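Local structure of metallo-beta-lactamase (Serratia marcescens, 6K4X) at residues A[91-96]-A[125-130]; A[36-41]-A[135-140]. The protein hydrolyses beta-lactam antibiotics as a subclass B3 metallo-beta-lactamase that uses two zinc ions, here with the inhibitor 4-amino-2-sulfanylbenzoic acid bound in the active site. All blocks are in the same frame, centred on the assembly; numbering follows the deposited sequence.

Interaction 1 of 2, residues A[91-96]-A[125-130]. With SO4 (sulfate ion), chain F.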
loop_
_atom_site.group_PDB
_atom_site.type_symbol
_atom_site.label_atom_id
_atom_site.label_comp_id
_atom_site.label_asym_id
_atom_site.label_seq_id
_atom_site.Cartn_x
_atom_site.Cartn_y
_atom_site.Cartn_z
ATOM N N THR A 91 -2.926 -6.517 14.937
ATOM C CA THR A 91 -4.245 -6.478 14.318
ATOM C C THR A 91 -4.096 -5.972 12.893
ATOM O O THR A 91 -3.353 -5.001 12.653
ATOM C CB THR A 91 -5.191 -5.575 15.097
ATOM O OG1 THR A 91 -5.339 -6.164 16.391
ATOM C CG2 THR A 91 -6.546 -5.428 14.451
ATOM N N VAL A 92 -4.773 -6.622 11.949
ATOM C CA VAL A 92 -4.738 -6.245 10.549
ATOM C C VAL A 92 -5.949 -5.362 10.242
ATOM O O VAL A 92 -7.083 -5.746 10.532
ATOM C CB VAL A 92 -4.759 -7.507 9.672
ATOM C CG1 VAL A 92 -4.768 -7.151 8.202
ATOM C CG2 VAL A 92 -3.587 -8.423 10.009
ATOM N N LEU A 93 -5.719 -4.194 9.637
ATOM C CA LEU A 93 -6.787 -3.267 9.325
ATOM C C LEU A 93 -6.894 -3.098 7.818
ATOM O O LEU A 93 -5.888 -2.966 7.128
ATOM C CB LEU A 93 -6.530 -1.918 9.974
ATOM C CG LEU A 93 -6.426 -1.936 11.489
ATOM C CD1 LEU A 93 -6.151 -0.550 12.023
ATOM C CD2 LEU A 93 -7.659 -2.499 12.150
ATOM N N ALA A 94 -8.129 -3.056 7.312
ATOM C CA ALA A 94 -8.374 -3.017 5.892
ATOM C C ALA A 94 -9.716 -2.359 5.611
ATOM O O ALA A 94 -10.621 -2.295 6.469
ATOM C CB ALA A 94 -8.342 -4.406 5.313
ATOM N N GLY A 95 -9.900 -1.982 4.348
ATOM C CA GLY A 95 -11.195 -1.533 3.901
ATOM C C GLY A 95 -12.225 -2.633 4.048
ATOM O O GLY A 95 -11.929 -3.812 3.880
ATOM N N ALA A 96 -13.472 -2.243 4.352
ATOM C CA ALA A 96 -14.536 -3.184 4.706
ATOM C C ALA A 96 -14.671 -4.302 3.683
ATOM O O ALA A 96 -14.824 -5.449 4.078
ATOM C CB ALA A 96 -15.848 -2.448 4.855
ATOM N N LYS A 125 -7.232 -11.951 12.763
ATOM C CA LYS A 125 -7.310 -10.647 13.406
ATOM C C LYS A 125 -7.497 -9.514 12.387
ATOM O O LYS A 125 -6.946 -8.408 12.550
ATOM C CB LYS A 125 -6.069 -10.361 14.260
ATOM C CG LYS A 125 -5.843 -11.297 15.436
ATOM C CD LYS A 125 -5.269 -10.565 16.635
ATOM C CE LYS A 125 -6.368 -9.869 17.406
ATOM N NZ LYS A 125 -5.870 -9.281 18.666
ATOM N N VAL A 126 -8.340 -9.728 11.391
ATOM C CA VAL A 126 -8.609 -8.707 10.409
ATOM C C VAL A 126 -9.846 -7.913 10.837
ATOM O O VAL A 126 -10.876 -8.480 11.217
ATOM C CB VAL A 126 -8.813 -9.298 9.009
ATOM C CG1 VAL A 126 -8.945 -8.205 7.978
ATOM C CG2 VAL A 126 -7.685 -10.253 8.653
ATOM N N ARG A 127 -9.739 -6.595 10.791
ATOM C CA ARG A 127 -10.821 -5.689 11.152
ATOM C C ARG A 127 -10.972 -4.607 10.088
ATOM O O ARG A 127 -10.002 -4.227 9.453
ATOM C CB ARG A 127 -10.511 -5.015 12.489
ATOM C CG ARG A 127 -10.073 -5.954 13.602
ATOM C CD ARG A 127 -11.233 -6.744 14.161
ATOM N NE ARG A 127 -10.818 -7.671 15.230
ATOM C CZ ARG A 127 -10.605 -8.979 15.082
ATOM N NH1 ARG A 127 -10.218 -9.720 16.116
ATOM N NH2 ARG A 127 -10.838 -9.543 13.919
ATOM N N ALA A 128 -12.183 -4.081 9.929
ATOM C CA ALA A 128 -12.470 -3.041 8.958
ATOM C C ALA A 128 -12.206 -1.649 9.535
ATOM O O ALA A 128 -12.469 -1.371 10.703
ATOM C CB ALA A 128 -13.914 -3.121 8.516
ATOM N N VAL A 129 -11.784 -0.745 8.652
ATOM C CA VAL A 129 -11.764 0.688 8.891
ATOM C C VAL A 129 -12.573 1.389 7.799
ATOM O O VAL A 129 -12.668 0.894 6.673
ATOM C CB VAL A 129 -10.336 1.248 8.906
ATOM C CG1 VAL A 129 -9.544 0.664 10.049
ATOM C CG2 VAL A 129 -9.615 1.058 7.589
ATOM N N ALA A 130 -13.105 2.568 8.133
ATOM C CA ALA A 130 -13.912 3.368 7.231
ATOM C C ALA A 130 -13.071 4.464 6.581
ATOM O O ALA A 130 -12.021 4.866 7.081
ATOM C CB ALA A 130 -15.063 3.992 7.983
HETATM S S SO4 F . -10.118 -13.252 14.728
HETATM O O1 SO4 F . -10.851 -12.478 13.745
HETATM O O2 SO4 F . -11.104 -14.325 15.099
HETATM O O3 SO4 F . -8.847 -13.895 14.271
HETATM O O4 SO4 F . -9.733 -12.466 15.898
HETATM O O HOH W 1 -3.518 -7.377 18.060
HETATM O O HOH W 2 -13.981 0.640 4.380
#

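Interaction 2 of 2, residues A[36-41]-A[135-140]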
loop_
_atom_site.group_PDB
_atom_site.type_symbol
_atom_site.label_atom_id
_atom_site.label_comp_id
_atom_site.label_asym_id
_atom_site.label_seq_id
_atom_site.Cartn_x
_atom_site.Cartn_y
_atom_site.Cartn_z
ATOM N N GLY A 36 5.593 1.596 20.060
ATOM C CA GLY A 36 5.151 0.564 19.154
ATOM C C GLY A 36 4.982 1.093 17.744
ATOM O O GLY A 36 5.038 2.321 17.505
ATOM N N HIS A 37 4.836 0.162 16.794
ATOM C CA HIS A 37 4.991 0.454 15.388
ATOM C C HIS A 37 3.767 0.015 14.589
ATOM O O HIS A 37 3.008 -0.868 15.008
ATOM C CB HIS A 37 6.221 -0.246 14.802
ATOM C CG HIS A 37 7.395 -0.251 15.718
ATOM N ND1 HIS A 37 7.920 0.914 16.258
ATOM C CD2 HIS A 37 8.094 -1.281 16.232
ATOM C CE1 HIS A 37 8.915 0.574 17.048
ATOM N NE2 HIS A 37 9.032 -0.754 17.067
ATOM N N ILE A 38 3.631 0.641 13.413
ATOM C CA ILE A 38 2.624 0.275 12.429
ATOM C C ILE A 38 3.357 -0.184 11.174
ATOM O O ILE A 38 4.247 0.518 10.696
ATOM C CB ILE A 38 1.689 1.457 12.149
ATOM C CG1 ILE A 38 0.929 1.836 13.424
ATOM C CG2 ILE A 38 0.752 1.145 10.989
ATOM C CD1 ILE A 38 0.077 3.078 13.306
ATOM N N LEU A 39 2.957 -1.337 10.632
ATOM C CA LEU A 39 3.471 -1.838 9.370
ATOM C C LEU A 39 2.404 -1.663 8.304
ATOM O O LEU A 39 1.241 -2.018 8.547
ATOM C CB LEU A 39 3.823 -3.318 9.524
ATOM C CG LEU A 39 4.275 -4.037 8.251
ATOM C CD1 LEU A 39 5.598 -3.478 7.748
ATOM C CD2 LEU A 39 4.393 -5.525 8.504
ATOM N N VAL A 40 2.798 -1.143 7.141
ATOM C CA VAL A 40 1.903 -1.045 6.009
ATOM C C VAL A 40 2.336 -2.072 4.970
ATOM O O VAL A 40 3.462 -1.994 4.451
ATOM C CB VAL A 40 1.898 0.364 5.391
ATOM C CG1 VAL A 40 0.859 0.446 4.290
ATOM C CG2 VAL A 40 1.680 1.420 6.460
ATOM N N ASP A 41 1.449 -3.047 4.754
ATOM C CA ASP A 41 1.535 -4.150 3.798
ATOM C C ASP A 41 2.530 -5.224 4.256
ATOM O O ASP A 41 3.356 -5.016 5.142
ATOM C CB ASP A 41 1.754 -3.699 2.356
ATOM C CG ASP A 41 0.466 -3.270 1.689
ATOM O OD1 ASP A 41 -0.642 -3.600 2.213
ATOM O OD2 ASP A 41 0.571 -2.608 0.636
ATOM N N VAL A 135 -6.236 5.729 12.647
ATOM C CA VAL A 135 -5.620 4.639 13.378
ATOM C C VAL A 135 -4.549 5.258 14.268
ATOM O O VAL A 135 -3.640 5.918 13.761
ATOM C CB VAL A 135 -5.015 3.592 12.432
ATOM C CG1 VAL A 135 -4.318 2.474 13.198
ATOM C CG2 VAL A 135 -6.071 3.040 11.497
ATOM N N LYS A 136 -4.676 5.093 15.585
ATOM C CA LYS A 136 -3.734 5.718 16.491
ATOM C C LYS A 136 -2.993 4.651 17.289
ATOM O O LYS A 136 -3.538 3.611 17.684
ATOM C CB LYS A 136 -4.400 6.732 17.416
ATOM C CG LYS A 136 -5.587 6.217 18.206
ATOM C CD LYS A 136 -6.212 7.328 19.016
ATOM C CE LYS A 136 -7.475 6.896 19.725
ATOM N NZ LYS A 136 -7.244 5.708 20.576
ATOM N N LEU A 137 -1.711 4.915 17.504
ATOM C CA LEU A 137 -0.857 4.069 18.324
ATOM C C LEU A 137 0.149 4.992 18.999
ATOM O O LEU A 137 1.020 5.513 18.337
ATOM C CB LEU A 137 -0.137 3.060 17.426
ATOM C CG LEU A 137 0.702 1.994 18.128
ATOM C CD1 LEU A 137 1.543 1.243 17.107
ATOM C CD2 LEU A 137 1.598 2.566 19.218
ATOM N N GLY A 138 0.003 5.218 20.301
ATOM C CA GLY A 138 0.870 6.172 20.959
ATOM C C GLY A 138 0.835 7.498 20.208
ATOM O O GLY A 138 -0.242 8.047 19.971
ATOM N N PRO A 139 1.993 8.042 19.781
ATOM C CA PRO A 139 2.004 9.305 19.068
ATOM C C PRO A 139 1.700 9.190 17.568
ATOM O O PRO A 139 1.643 10.197 16.872
ATOM C CB PRO A 139 3.465 9.750 19.258
ATOM C CG PRO A 139 4.240 8.463 19.235
ATOM C CD PRO A 139 3.347 7.482 19.967
ATOM N N LEU A 140 1.523 7.974 17.056
ATOM C CA LEU A 140 1.268 7.743 15.639
ATOM C C LEU A 140 -0.209 7.949 15.332
ATOM O O LEU A 140 -1.073 7.513 16.078
ATOM C CB LEU A 140 1.694 6.330 15.262
ATOM C CG LEU A 140 3.134 5.963 15.588
ATOM C CD1 LEU A 140 3.424 4.551 15.100
ATOM C CD2 LEU A 140 4.112 6.968 15.001
#

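Interaction 1 of 2, residues A[91-96]-A[125-130]
A beta-alpha-beta unit joins strands 91-95 and 126-129 through helix 99-104, and Val92 and Ala94 bind the edge strand. The two segments run parallel but twisted, their axes 41° apart. Four backbone bonds hold them: Val92 N to Lys125 O, Arg127 N to Val92 O (2.8 Å), Ala94 N to Arg127 O (3.1 Å) and Val129 N to Ala94 O. Beyond these, water takes over, linking Ala96 N with Val129 O.

One face carries Leu93 and Arg127, where Leu93 CD2 lies 3.8 Å from Arg127 CB; nearby, Val129 CG1 meets Leu93 CB at 4.0 Å. On the other face Val126 CG2 touches Val92 CB, and helices 81-88 and 99-104 pack over this side.

At the Thr91 end of the pair, Thr91 CG2, anti to the backbone N (OG1 chi1 -63°), rests 3.7 Å from Arg127 CG, while OG1 shares a water with Lys125 NZ. The Arg127 guanidinium meets a sulfate edge-on: NH1 reaches O4 at 2.8 Å with an almost straight N-H...O, and NH2 reaches O1. Lys125 N binds O3 (2.9 Å), a third grip on this probably crystallisation-derived ion. Arg127 NH2 also donates to Val126 O from above the carbonyl plane (2.9 Å), which further limits the group's rotation. Such twisted parallel pairing is that of the beta-alpha-beta crossover closing one edge of a metallo-beta-lactamase sheet.

Interaction 2 of 2, residues A[36-41]-A[135-140]
Over one face of the flat Gly36-His37 peptide sits a methyl of Leu137: CD1 is 3.5 Å from Gly36 C and projects close beside the C-N bond, while CD2 lies over the same face, past Gly36 C on the side away from His37 N. At the oxygen edge, Leu140 CD1 approaches Gly36 O at 3.7 Å, and that oxygen also accepts a hydrogen bond from Ser33 OG. His37 CB points away from the hairpin; the ring packs edge-to-face with Phe60, and its ND1 is hydrogen-bonded to Ser33 N.

This is sheet-on-sheet packing in the alpha-beta/beta-alpha sandwich of the metallo-beta-lactamase fold. Strands 37-40 and 135-137 belong to different sheets, as the 8.4 Å axis separation and the absence of hydrogen bonds between the segments attest. The side chains meeting across the gap are all apolar, and the leucine methyls also press on the backbone of residues 36-37. The second segment is a beta hairpin whose type II' turn runs from Leu137 to Leu140, closed by reciprocal backbone bonds, Leu137 N to Leu140 O (3.0 Å) and Leu140 N to Leu137 O (2.8 Å). Its two leucines thereby face strand 37-40 together. Leu137 is modelled in two conformers, and its contacts apply to the one described.

Ile38 slides antiparallel past both leucines. Its CG1 is 3.8 Å from Leu137 CD1 and 4.1 Å from Leu140 CD1, and its CD1 reaches Val135 CG1 at 4.4 Å.

The centres of interactions 1 and 2 lie 14 Å apart, yet they meet directly: Leu93 CD1 of the first packs on Val135 CG2 of the second at 3.6 Å. Along the chain, interaction 1 is nested within the loop closed by interaction 2, and strand 126-129 is followed by strand 134-137, so the chain leaves the edge of one sheet to start the edge of the other. Strands 37-40 and 91-95 flank strand 65-69, whose Tyr67 touches both Leu93 and Val135. Interaction 1 is nearer the metals: the side chain of Ala94 is about 8 Å from that of zinc ligand His72 and about 13 Å from a zinc ion. Interaction 2 lies away from the site.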